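PDB 2ESS: acyl-ACP thioesterase from Bacteroides thetaiotaomicron, which probably hydrolyses acyl-ACP thioesters in fatty acid synthesis, releasing the free fatty acid from its carrier protein. Local coordinates for residues 209-219 with 231-240; 20-31 with 67-75. One frame throughout, in Å; residues are numbered along the deposited sequence.

Contact 1 of 2, residues 209-219 with 231-240; sequences ESYFGDELSFF and EVKKNGSEVV
S217 and K233 exchange two backbone hydrogen bonds, N to O at 2.8 Å each way, and F219 and E231 form the next such pair, so residues 215-219 and 231-234 run antiparallel. At N235 the backbone N still bonds E215 O, and the side-chain amide adds two bonds: OD1 accepts from E215 N (3.1 Å), while ND2 gives an N-H to D214 OD1 from above the carboxylate plane, the two flat groups standing 90° apart. Asparagine suits this place because it offers both acceptor and donor. G213 (phi 86°) fits the type II turn Y211-D214, closed by D214 N to Y211 O and braced by Y211 N to D214 OD2.

Charge enters through the lysines. K234, its CG lodged between the backbone N and the carbonyl carbon (chi1 77°) and the chain extended beyond, delivers NZ to E209 O at 2.6 Å; water 1 links NZ to D214 OD2. On the opposite face of the sheet, K233 sets CE over one face of the F219 ring, with CD against CE1 and NZ 4.4 Å from the ring centroid in a cation-pi contact.

Apolar packing lies on the face that K234 shares. V232 sets CG1 over the F218 ring and touches L216 CB at 4.0 Å, with I185 of helix 178-186 against the valine.

This is a beta hairpin, strands 215-224 and 227-234, in the sheet that wraps a central helix in the C-terminal hotdog domain.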
loop_
_atom_site.group_PDB
_atom_site.type_symbol
_atom_site.label_atom_id
_atom_site.label_comp_id
_atom_site.label_asym_id
_atom_site.label_seq_id
_atom_site.Cartn_x
_atom_site.Cartn_y
_atom_site.Cartn_z
ATOM N N GLU A 209 -12.314 -12.265 12.460
ATOM C CA GLU A 209 -11.182 -12.437 11.565
ATOM C C GLU A 209 -11.551 -13.293 10.385
ATOM O O GLU A 209 -12.399 -14.163 10.493
ATOM C CB GLU A 209 -9.987 -13.077 12.296
ATOM C CG GLU A 209 -9.489 -12.307 13.476
ATOM C CD GLU A 209 -8.808 -10.955 13.138
ATOM O OE1 GLU A 209 -8.841 -10.502 11.969
ATOM O OE2 GLU A 209 -8.227 -10.332 14.066
ATOM N N SER A 210 -10.893 -13.017 9.259
ATOM C CA SER A 210 -10.956 -13.826 8.042
ATOM C C SER A 210 -9.554 -14.311 7.720
ATOM O O SER A 210 -8.571 -13.631 8.024
ATOM C CB SER A 210 -11.438 -12.990 6.853
ATOM O OG SER A 210 -12.751 -12.557 7.089
ATOM N N TYR A 211 -9.491 -15.460 7.065
ATOM C CA TYR A 211 -8.243 -16.135 6.751
ATOM C C TYR A 211 -8.111 -16.338 5.236
ATOM O O TYR A 211 -9.082 -16.176 4.461
ATOM C CB TYR A 211 -8.228 -17.485 7.442
ATOM C CG TYR A 211 -8.499 -17.348 8.918
ATOM C CD1 TYR A 211 -7.521 -16.904 9.777
ATOM C CD2 TYR A 211 -9.759 -17.612 9.439
ATOM C CE1 TYR A 211 -7.779 -16.748 11.150
ATOM C CE2 TYR A 211 -10.030 -17.458 10.803
ATOM C CZ TYR A 211 -9.039 -17.025 11.645
ATOM O OH TYR A 211 -9.305 -16.883 12.979
ATOM N N PHE A 212 -6.919 -16.733 4.832
ATOM C CA PHE A 212 -6.648 -17.018 3.428
ATOM C C PHE A 212 -7.608 -18.070 2.906
ATOM O O PHE A 212 -7.815 -19.089 3.553
ATOM C CB PHE A 212 -5.219 -17.533 3.242
ATOM C CG PHE A 212 -4.954 -18.040 1.853
ATOM C CD1 PHE A 212 -5.253 -19.370 1.506
ATOM C CD2 PHE A 212 -4.436 -17.194 0.901
ATOM C CE1 PHE A 212 -5.043 -19.846 0.202
ATOM C CE2 PHE A 212 -4.214 -17.641 -0.398
ATOM C CZ PHE A 212 -4.511 -18.976 -0.753
ATOM N N GLY A 213 -8.163 -17.842 1.720
ATOM C CA GLY A 213 -9.124 -18.765 1.142
ATOM C C GLY A 213 -10.583 -18.586 1.548
ATOM O O GLY A 213 -11.463 -19.171 0.900
ATOM N N ASP A 214 -10.867 -17.793 2.592
ATOM C CA ASP A 214 -12.250 -17.536 2.979
ATOM C C ASP A 214 -12.981 -16.735 1.883
ATOM O O ASP A 214 -12.382 -15.883 1.245
ATOM C CB ASP A 214 -12.309 -16.757 4.298
ATOM C CG ASP A 214 -11.955 -17.605 5.539
ATOM O OD1 ASP A 214 -11.958 -18.869 5.488
ATOM O OD2 ASP A 214 -11.667 -16.971 6.584
ATOM N N GLU A 215 -14.256 -17.037 1.657
ATOM C CA GLU A 215 -15.099 -16.288 0.735
ATOM C C GLU A 215 -15.763 -15.169 1.512
ATOM O O GLU A 215 -16.544 -15.391 2.429
ATOM C CB GLU A 215 -16.167 -17.192 0.115
ATOM C CG GLU A 215 -17.222 -16.460 -0.742
ATOM C CD GLU A 215 -18.589 -17.204 -0.783
ATOM O OE1 GLU A 215 -19.318 -17.267 0.272
ATOM O OE2 GLU A 215 -18.928 -17.717 -1.885
ATOM N N LEU A 216 -15.436 -13.949 1.150
ATOM C CA LEU A 216 -16.056 -12.800 1.743
ATOM C C LEU A 216 -17.225 -12.371 0.866
ATOM O O LEU A 216 -17.087 -12.227 -0.343
ATOM C CB LEU A 216 -15.033 -11.708 1.846
ATOM C CG LEU A 216 -13.800 -12.068 2.689
ATOM C CD1 LEU A 216 -12.844 -10.938 2.594
ATOM C CD2 LEU A 216 -14.148 -12.374 4.124
ATOM N N SER A 217 -18.388 -12.213 1.468
ATOM C CA SER A 217 -19.565 -11.665 0.792
ATOM C C SER A 217 -19.889 -10.280 1.405
ATOM O O SER A 217 -19.660 -10.033 2.602
ATOM C CB SER A 217 -20.750 -12.618 0.871
ATOM O OG SER A 217 -20.823 -13.227 2.132
ATOM N N PHE A 218 -20.401 -9.402 0.547
ATOM C CA PHE A 218 -20.604 -8.006 0.869
ATOM C C PHE A 218 -22.065 -7.681 0.734
ATOM O O PHE A 218 -22.658 -7.965 -0.289
ATOM C CB PHE A 218 -19.806 -7.111 -0.078
ATOM C CG PHE A 218 -18.327 -7.267 0.062
ATOM C CD1 PHE A 218 -17.683 -8.375 -0.433
ATOM C CD2 PHE A 218 -17.584 -6.332 0.731
ATOM C CE1 PHE A 218 -16.323 -8.537 -0.266
ATOM C CE2 PHE A 218 -16.250 -6.487 0.871
ATOM C CZ PHE A 218 -15.620 -7.602 0.372
ATOM N N PHE A 219 -22.627 -7.084 1.780
ATOM C CA PHE A 219 -24.034 -6.692 1.806
ATOM C C PHE A 219 -24.078 -5.205 2.041
ATOM O O PHE A 219 -23.252 -4.661 2.785
ATOM C CB PHE A 219 -24.759 -7.391 2.936
ATOM C CG PHE A 219 -24.608 -8.856 2.908
ATOM C CD1 PHE A 219 -23.417 -9.446 3.307
ATOM C CD2 PHE A 219 -25.647 -9.663 2.476
ATOM C CE1 PHE A 219 -23.265 -10.821 3.267
ATOM C CE2 PHE A 219 -25.504 -11.035 2.455
ATOM C CZ PHE A 219 -24.298 -11.610 2.838
ATOM N N GLU A 231 -21.938 -4.581 5.318
ATOM C CA GLU A 231 -21.568 -5.691 6.164
ATOM C C GLU A 231 -20.791 -6.670 5.302
ATOM O O GLU A 231 -21.184 -6.928 4.179
ATOM C CB GLU A 231 -22.839 -6.332 6.732
ATOM C CG GLU A 231 -22.639 -7.316 7.832
ATOM C CD GLU A 231 -23.970 -7.669 8.539
ATOM O OE1 GLU A 231 -24.771 -8.425 7.946
ATOM O OE2 GLU A 231 -24.200 -7.190 9.684
ATOM N N VAL A 232 -19.648 -7.139 5.813
ATOM C CA VAL A 232 -18.859 -8.183 5.191
ATOM C C VAL A 232 -19.017 -9.459 6.029
ATOM O O VAL A 232 -18.862 -9.430 7.252
ATOM C CB VAL A 232 -17.351 -7.830 5.073
ATOM C CG1 VAL A 232 -16.618 -8.885 4.225
ATOM C CG2 VAL A 232 -17.143 -6.436 4.455
ATOM N N LYS A 233 -19.349 -10.563 5.373
ATOM C CA LYS A 233 -19.469 -11.867 6.031
ATOM C C LYS A 233 -18.494 -12.874 5.431
ATOM O O LYS A 233 -18.182 -12.822 4.234
ATOM C CB LYS A 233 -20.875 -12.441 5.889
ATOM C CG LYS A 233 -21.940 -11.666 6.568
ATOM C CD LYS A 233 -23.278 -12.350 6.400
ATOM C CE LYS A 233 -24.405 -11.423 6.776
ATOM N NZ LYS A 233 -25.742 -12.098 6.638
ATOM N N LYS A 234 -18.019 -13.800 6.251
ATOM C CA LYS A 234 -17.205 -14.890 5.735
ATOM C C LYS A 234 -17.987 -16.197 5.689
ATOM O O LYS A 234 -18.841 -16.485 6.545
ATOM C CB LYS A 234 -15.893 -15.054 6.521
ATOM C CG LYS A 234 -15.994 -15.736 7.877
ATOM C CD LYS A 234 -14.626 -15.765 8.576
ATOM C CE LYS A 234 -14.757 -16.312 10.000
ATOM N NZ LYS A 234 -13.456 -16.501 10.659
ATOM N N ASN A 235 -17.679 -16.963 4.654
ATOM C CA ASN A 235 -18.259 -18.251 4.398
ATOM C C ASN A 235 -19.768 -18.265 4.657
ATOM O O ASN A 235 -20.315 -19.158 5.286
ATOM C CB ASN A 235 -17.449 -19.312 5.162
ATOM C CG ASN A 235 -15.935 -19.307 4.739
ATOM O OD1 ASN A 235 -15.595 -19.123 3.548
ATOM N ND2 ASN A 235 -15.047 -19.494 5.711
ATOM N N GLY A 236 -20.437 -17.240 4.145
ATOM C CA GLY A 236 -21.888 -17.180 4.174
ATOM C C GLY A 236 -22.487 -16.402 5.328
ATOM O O GLY A 236 -23.255 -15.471 5.107
ATOM N N SER A 237 -22.097 -16.733 6.553
ATOM C CA SER A 237 -22.920 -16.424 7.711
ATOM C C SER A 237 -22.308 -15.522 8.782
ATOM O O SER A 237 -23.037 -14.844 9.502
ATOM C CB SER A 237 -23.294 -17.756 8.378
ATOM O OG SER A 237 -22.126 -18.367 8.935
ATOM N N GLU A 238 -20.989 -15.532 8.918
ATOM C CA GLU A 238 -20.362 -14.891 10.048
ATOM C C GLU A 238 -19.901 -13.510 9.701
ATOM O O GLU A 238 -19.061 -13.363 8.821
ATOM C CB GLU A 238 -19.153 -15.676 10.468
ATOM C CG GLU A 238 -19.340 -17.141 10.420
ATOM C CD GLU A 238 -18.036 -17.830 10.586
ATOM O OE1 GLU A 238 -17.260 -17.387 11.477
ATOM O OE2 GLU A 238 -17.800 -18.791 9.824
ATOM N N VAL A 239 -20.388 -12.500 10.420
ATOM C CA VAL A 239 -19.961 -11.134 10.157
ATOM C C VAL A 239 -18.518 -10.920 10.581
ATOM O O VAL A 239 -18.150 -11.214 11.724
ATOM C CB VAL A 239 -20.867 -10.102 10.824
ATOM C CG1 VAL A 239 -20.308 -8.704 10.647
ATOM C CG2 VAL A 239 -22.286 -10.191 10.239
ATOM N N VAL A 240 -17.698 -10.412 9.662
ATOM C CA VAL A 240 -16.319 -10.051 10.006
ATOM C C VAL A 240 -16.093 -8.546 10.174
ATOM O O VAL A 240 -15.250 -8.138 10.977
ATOM C CB VAL A 240 -15.268 -10.668 9.033
ATOM C CG1 VAL A 240 -15.351 -12.211 9.151
ATOM C CG2 VAL A 240 -15.469 -10.181 7.580
HETATM O O HOH W 1 -12.852 -18.578 8.720
HETATM O O HOH W 2 -19.211 -15.276 2.469
#

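Contact 2 of 2, residues 20-31 with 67-75; sequences VDFNGRLTMGVL and IELDEMPYQ
G24-L26 meets P73-Q75 through a single backbone bridge at R25 and Y74, where G24 O accepts from Q75 N and P73 O from L26 N (3.0 Å), while D21-G24 turns the chain by a type I turn. A side chain on G24 would clash with the Y74 ring, which explains the glycine. D21 steadies this loop: OD1 accepts from N23 N, an Asx turn, and from R25 N on the opposite face of the carboxylate.

R25 grips the partner segment with its guanidinium. Its chain bends at chi2 (-78°), bringing NH1 to M72 O at 2.8 Å in the guanidinium plane, almost straight out from the carbonyl; Y74 CD1 sits 3.7 Å above one guanidinium face, the two planes 72° apart. A leucine here would probably leave M72 O without its NH1 donor and take away the guanidinium NE that lies at the edge of the Y74 ring.

Beyond the bridge, strand 58-69 meets the start of helix 28-45, the helix embraced by the sheet in the N-terminal hotdog domain. T27 is its N-cap, OG1 accepting from V30 N.

Inside, the selenomethionine M72 curls round the L26 carbonyl, its CG only 3.0 Å from L26 O, and its long flexible chain sends SE to L31 CD2 and CE to the other selenomethionine, M28 CE (both 3.8 Å). M28 meets L69 tip to tip, CE to CD1. M28 and I67 slide past each other in opposite directions, SE 3.8 Å from CD1. L31 CD2 fits among I67 CG2, L69 CD2 and M72 SE. L26 CD2 rests on P73 CG at 4.0 Å.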
loop_
_atom_site.group_PDB
_atom_site.type_symbol
_atom_site.label_atom_id
_atom_site.label_comp_id
_atom_site.label_asym_id
_atom_site.label_seq_id
_atom_site.Cartn_x
_atom_site.Cartn_y
_atom_site.Cartn_z
ATOM N N VAL A 20 -2.508 7.347 -4.242
ATOM C CA VAL A 20 -3.630 8.224 -4.561
ATOM C C VAL A 20 -4.556 7.605 -5.577
ATOM O O VAL A 20 -4.175 6.682 -6.279
ATOM C CB VAL A 20 -3.167 9.617 -5.057
ATOM C CG1 VAL A 20 -2.312 10.303 -3.979
ATOM C CG2 VAL A 20 -2.514 9.520 -6.484
ATOM N N ASP A 21 -5.786 8.124 -5.660
ATOM C CA ASP A 21 -6.792 7.634 -6.600
ATOM C C ASP A 21 -6.768 8.380 -7.921
ATOM O O ASP A 21 -5.863 9.193 -8.169
ATOM C CB ASP A 21 -8.197 7.653 -5.969
ATOM C CG ASP A 21 -8.707 9.085 -5.610
ATOM O OD1 ASP A 21 -8.213 10.099 -6.163
ATOM O OD2 ASP A 21 -9.624 9.155 -4.747
ATOM N N PHE A 22 -7.751 8.090 -8.779
ATOM C CA PHE A 22 -7.776 8.677 -10.099
ATOM C C PHE A 22 -7.993 10.190 -10.102
ATOM O O PHE A 22 -7.715 10.826 -11.117
ATOM C CB PHE A 22 -8.779 7.990 -11.028
ATOM C CG PHE A 22 -10.204 8.249 -10.677
ATOM C CD1 PHE A 22 -10.880 9.345 -11.204
ATOM C CD2 PHE A 22 -10.873 7.411 -9.794
ATOM C CE1 PHE A 22 -12.203 9.589 -10.884
ATOM C CE2 PHE A 22 -12.214 7.643 -9.484
ATOM C CZ PHE A 22 -12.877 8.733 -10.017
ATOM N N ASN A 23 -8.442 10.752 -8.978
ATOM C CA ASN A 23 -8.494 12.233 -8.826
ATOM C C ASN A 23 -7.225 12.810 -8.157
ATOM O O ASN A 23 -7.158 14.007 -7.881
ATOM C CB ASN A 23 -9.701 12.679 -8.020
ATOM C CG ASN A 23 -11.043 12.390 -8.705
ATOM O OD1 ASN A 23 -11.233 12.620 -9.895
ATOM N ND2 ASN A 23 -11.981 11.862 -7.910
ATOM N N GLY A 24 -6.219 11.971 -7.946
ATOM C CA GLY A 24 -4.939 12.391 -7.343
ATOM C C GLY A 24 -4.969 12.595 -5.837
ATOM O O GLY A 24 -4.087 13.211 -5.292
ATOM N N ARG A 25 -6.003 12.101 -5.166
ATOM C CA ARG A 25 -6.169 12.285 -3.720
ATOM C C ARG A 25 -5.849 11.005 -3.020
ATOM O O ARG A 25 -6.172 9.935 -3.520
ATOM C CB ARG A 25 -7.629 12.612 -3.386
ATOM C CG ARG A 25 -8.164 13.847 -4.061
ATOM C CD ARG A 25 -7.663 15.046 -3.349
ATOM N NE ARG A 25 -7.818 16.255 -4.135
ATOM C CZ ARG A 25 -7.511 17.468 -3.698
ATOM N NH1 ARG A 25 -7.080 17.637 -2.463
ATOM N NH2 ARG A 25 -7.656 18.528 -4.503
ATOM N N LEU A 26 -5.236 11.143 -1.854
ATOM C CA LEU A 26 -4.834 10.038 -0.986
ATOM C C LEU A 26 -6.025 9.107 -0.778
ATOM O O LEU A 26 -7.173 9.561 -0.590
ATOM C CB LEU A 26 -4.367 10.601 0.358
ATOM C CG LEU A 26 -3.488 9.732 1.287
ATOM C CD1 LEU A 26 -2.093 9.637 0.687
ATOM C CD2 LEU A 26 -3.423 10.346 2.712
ATOM N N THR A 27 -5.784 7.806 -0.845
ATOM C CA THR A 27 -6.887 6.887 -0.740
ATOM C C THR A 27 -7.204 6.716 0.765
ATOM O O THR A 27 -6.329 6.894 1.623
ATOM C CB THR A 27 -6.585 5.506 -1.383
ATOM O OG1 THR A 27 -5.524 4.872 -0.661
ATOM C CG2 THR A 27 -6.188 5.642 -2.890
HETATM N N MSE A 28 -8.433 6.312 1.051
HETATM C CA MSE A 28 -8.870 6.039 2.418
HETATM C C MSE A 28 -8.059 4.945 3.081
HETATM O O MSE A 28 -7.770 5.038 4.296
HETATM C CB MSE A 28 -10.347 5.621 2.464
HETATM C CG MSE A 28 -10.977 5.647 3.867
HETATM SE SE MSE A 28 -11.047 7.503 4.569
HETATM C CE MSE A 28 -12.033 8.311 3.155
ATOM N N GLY A 29 -7.776 3.884 2.322
ATOM C CA GLY A 29 -6.983 2.756 2.780
ATOM C C GLY A 29 -5.599 3.219 3.218
ATOM O O GLY A 29 -5.131 2.848 4.294
ATOM N N VAL A 30 -4.970 4.074 2.416
ATOM C CA VAL A 30 -3.616 4.577 2.754
ATOM C C VAL A 30 -3.657 5.493 3.948
ATOM O O VAL A 30 -2.750 5.428 4.792
ATOM C CB VAL A 30 -2.931 5.275 1.543
ATOM C CG1 VAL A 30 -1.677 6.026 1.990
ATOM C CG2 VAL A 30 -2.614 4.218 0.477
ATOM N N LEU A 31 -4.690 6.329 4.039
ATOM C CA LEU A 31 -4.870 7.190 5.217
ATOM C C LEU A 31 -5.037 6.354 6.482
ATOM O O LEU A 31 -4.401 6.636 7.472
ATOM C CB LEU A 31 -6.064 8.115 5.091
ATOM C CG LEU A 31 -6.334 9.052 6.271
ATOM C CD1 LEU A 31 -5.108 9.926 6.638
ATOM C CD2 LEU A 31 -7.565 9.909 5.956
ATOM N N ILE A 67 -13.292 8.156 10.476
ATOM C CA ILE A 67 -12.508 9.190 9.787
ATOM C C ILE A 67 -13.489 10.202 9.187
ATOM O O ILE A 67 -14.472 9.840 8.529
ATOM C CB ILE A 67 -11.630 8.596 8.661
ATOM C CG1 ILE A 67 -10.706 7.498 9.195
ATOM C CG2 ILE A 67 -10.757 9.693 7.938
ATOM C CD1 ILE A 67 -10.042 6.638 8.078
ATOM N N GLU A 68 -13.277 11.475 9.465
ATOM C CA GLU A 68 -14.127 12.523 8.877
ATOM C C GLU A 68 -13.237 13.607 8.284
ATOM O O GLU A 68 -12.336 14.114 8.968
ATOM C CB GLU A 68 -15.081 13.109 9.918
ATOM C CG GLU A 68 -16.235 13.916 9.333
ATOM C CD GLU A 68 -17.304 14.281 10.376
ATOM O OE1 GLU A 68 -17.873 15.381 10.222
ATOM O OE2 GLU A 68 -17.565 13.488 11.330
ATOM N N LEU A 69 -13.487 13.936 7.015
ATOM C CA LEU A 69 -12.581 14.783 6.214
ATOM C C LEU A 69 -13.308 15.904 5.518
ATOM O O LEU A 69 -14.391 15.689 5.003
ATOM C CB LEU A 69 -11.881 13.945 5.138
ATOM C CG LEU A 69 -11.016 12.764 5.588
ATOM C CD1 LEU A 69 -10.805 11.838 4.418
ATOM C CD2 LEU A 69 -9.702 13.240 6.184
ATOM N N ASP A 70 -12.694 17.094 5.500
ATOM C CA ASP A 70 -13.096 18.182 4.600
ATOM C C ASP A 70 -12.432 18.025 3.229
ATOM O O ASP A 70 -12.993 18.393 2.203
ATOM C CB ASP A 70 -12.649 19.531 5.159
ATOM C CG ASP A 70 -13.470 19.969 6.363
ATOM O OD1 ASP A 70 -14.618 19.482 6.537
ATOM O OD2 ASP A 70 -12.962 20.816 7.132
ATOM N N GLU A 71 -11.211 17.525 3.224
ATOM C CA GLU A 71 -10.490 17.218 1.996
ATOM C C GLU A 71 -9.406 16.201 2.323
ATOM O O GLU A 71 -9.167 15.890 3.477
ATOM C CB GLU A 71 -9.891 18.475 1.375
ATOM C CG GLU A 71 -8.820 19.122 2.206
HETATM N N MSE A 72 -8.794 15.674 1.283
HETATM C CA MSE A 72 -7.788 14.626 1.344
HETATM C C MSE A 72 -6.507 15.234 0.744
HETATM O O MSE A 72 -6.574 15.982 -0.218
HETATM C CB MSE A 72 -8.321 13.504 0.453
HETATM C CG MSE A 72 -7.848 12.149 0.660
HETATM SE SE MSE A 72 -7.788 11.480 2.499
HETATM C CE MSE A 72 -8.669 9.738 2.218
ATOM N N PRO A 73 -5.332 14.887 1.260
ATOM C CA PRO A 73 -4.119 15.393 0.588
ATOM C C PRO A 73 -4.003 15.013 -0.899
ATOM O O PRO A 73 -4.434 13.925 -1.288
ATOM C CB PRO A 73 -2.997 14.696 1.349
ATOM C CG PRO A 73 -3.548 14.313 2.607
ATOM C CD PRO A 73 -5.020 14.072 2.430
ATOM N N TYR A 74 -3.385 15.882 -1.684
ATOM C CA TYR A 74 -3.146 15.650 -3.106
ATOM C C TYR A 74 -1.762 15.051 -3.389
ATOM O O TYR A 74 -0.810 15.230 -2.624
ATOM C CB TYR A 74 -3.328 16.963 -3.872
ATOM C CG TYR A 74 -3.313 16.840 -5.376
ATOM C CD1 TYR A 74 -4.465 16.518 -6.073
ATOM C CD2 TYR A 74 -2.147 17.067 -6.102
ATOM C CE1 TYR A 74 -4.468 16.425 -7.465
ATOM C CE2 TYR A 74 -2.128 16.962 -7.503
ATOM C CZ TYR A 74 -3.300 16.635 -8.176
ATOM O OH TYR A 74 -3.323 16.537 -9.540
ATOM N N GLN A 75 -1.654 14.346 -4.514
ATOM C CA GLN A 75 -0.421 13.715 -4.932
ATOM C C GLN A 75 0.763 14.659 -4.768
ATOM O O GLN A 75 0.702 15.802 -5.189
ATOM C CB GLN A 75 -0.527 13.269 -6.396
ATOM C CG GLN A 75 0.629 12.431 -6.835
ATOM C CD GLN A 75 0.495 11.951 -8.269
ATOM O OE1 GLN A 75 0.111 10.821 -8.513
ATOM N NE2 GLN A 75 0.774 12.825 -9.210
#

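Contact 1 and contact 2 lie in series along the chain, in the C-terminal and N-terminal hotdog domains respectively, and both reach one continuous antiparallel sheet. Their centres are 27 Å apart and their nearest atoms about 13 Å, so they do not touch. Helix 178-186 touches both: I185 and Y181 pack on V232 and V240 of contact 1, I182 and L186 on M28 of contact 2. Both come near calcium: in contact 1 the side chain of E209 is about 3 Å from that of H175, a calcium ligand with D171, and about 6 Å from a bound calcium ion; in contact 2 the side chain of Q75 is about 8 Å from a calcium ion and packs on I172 of the second subunit.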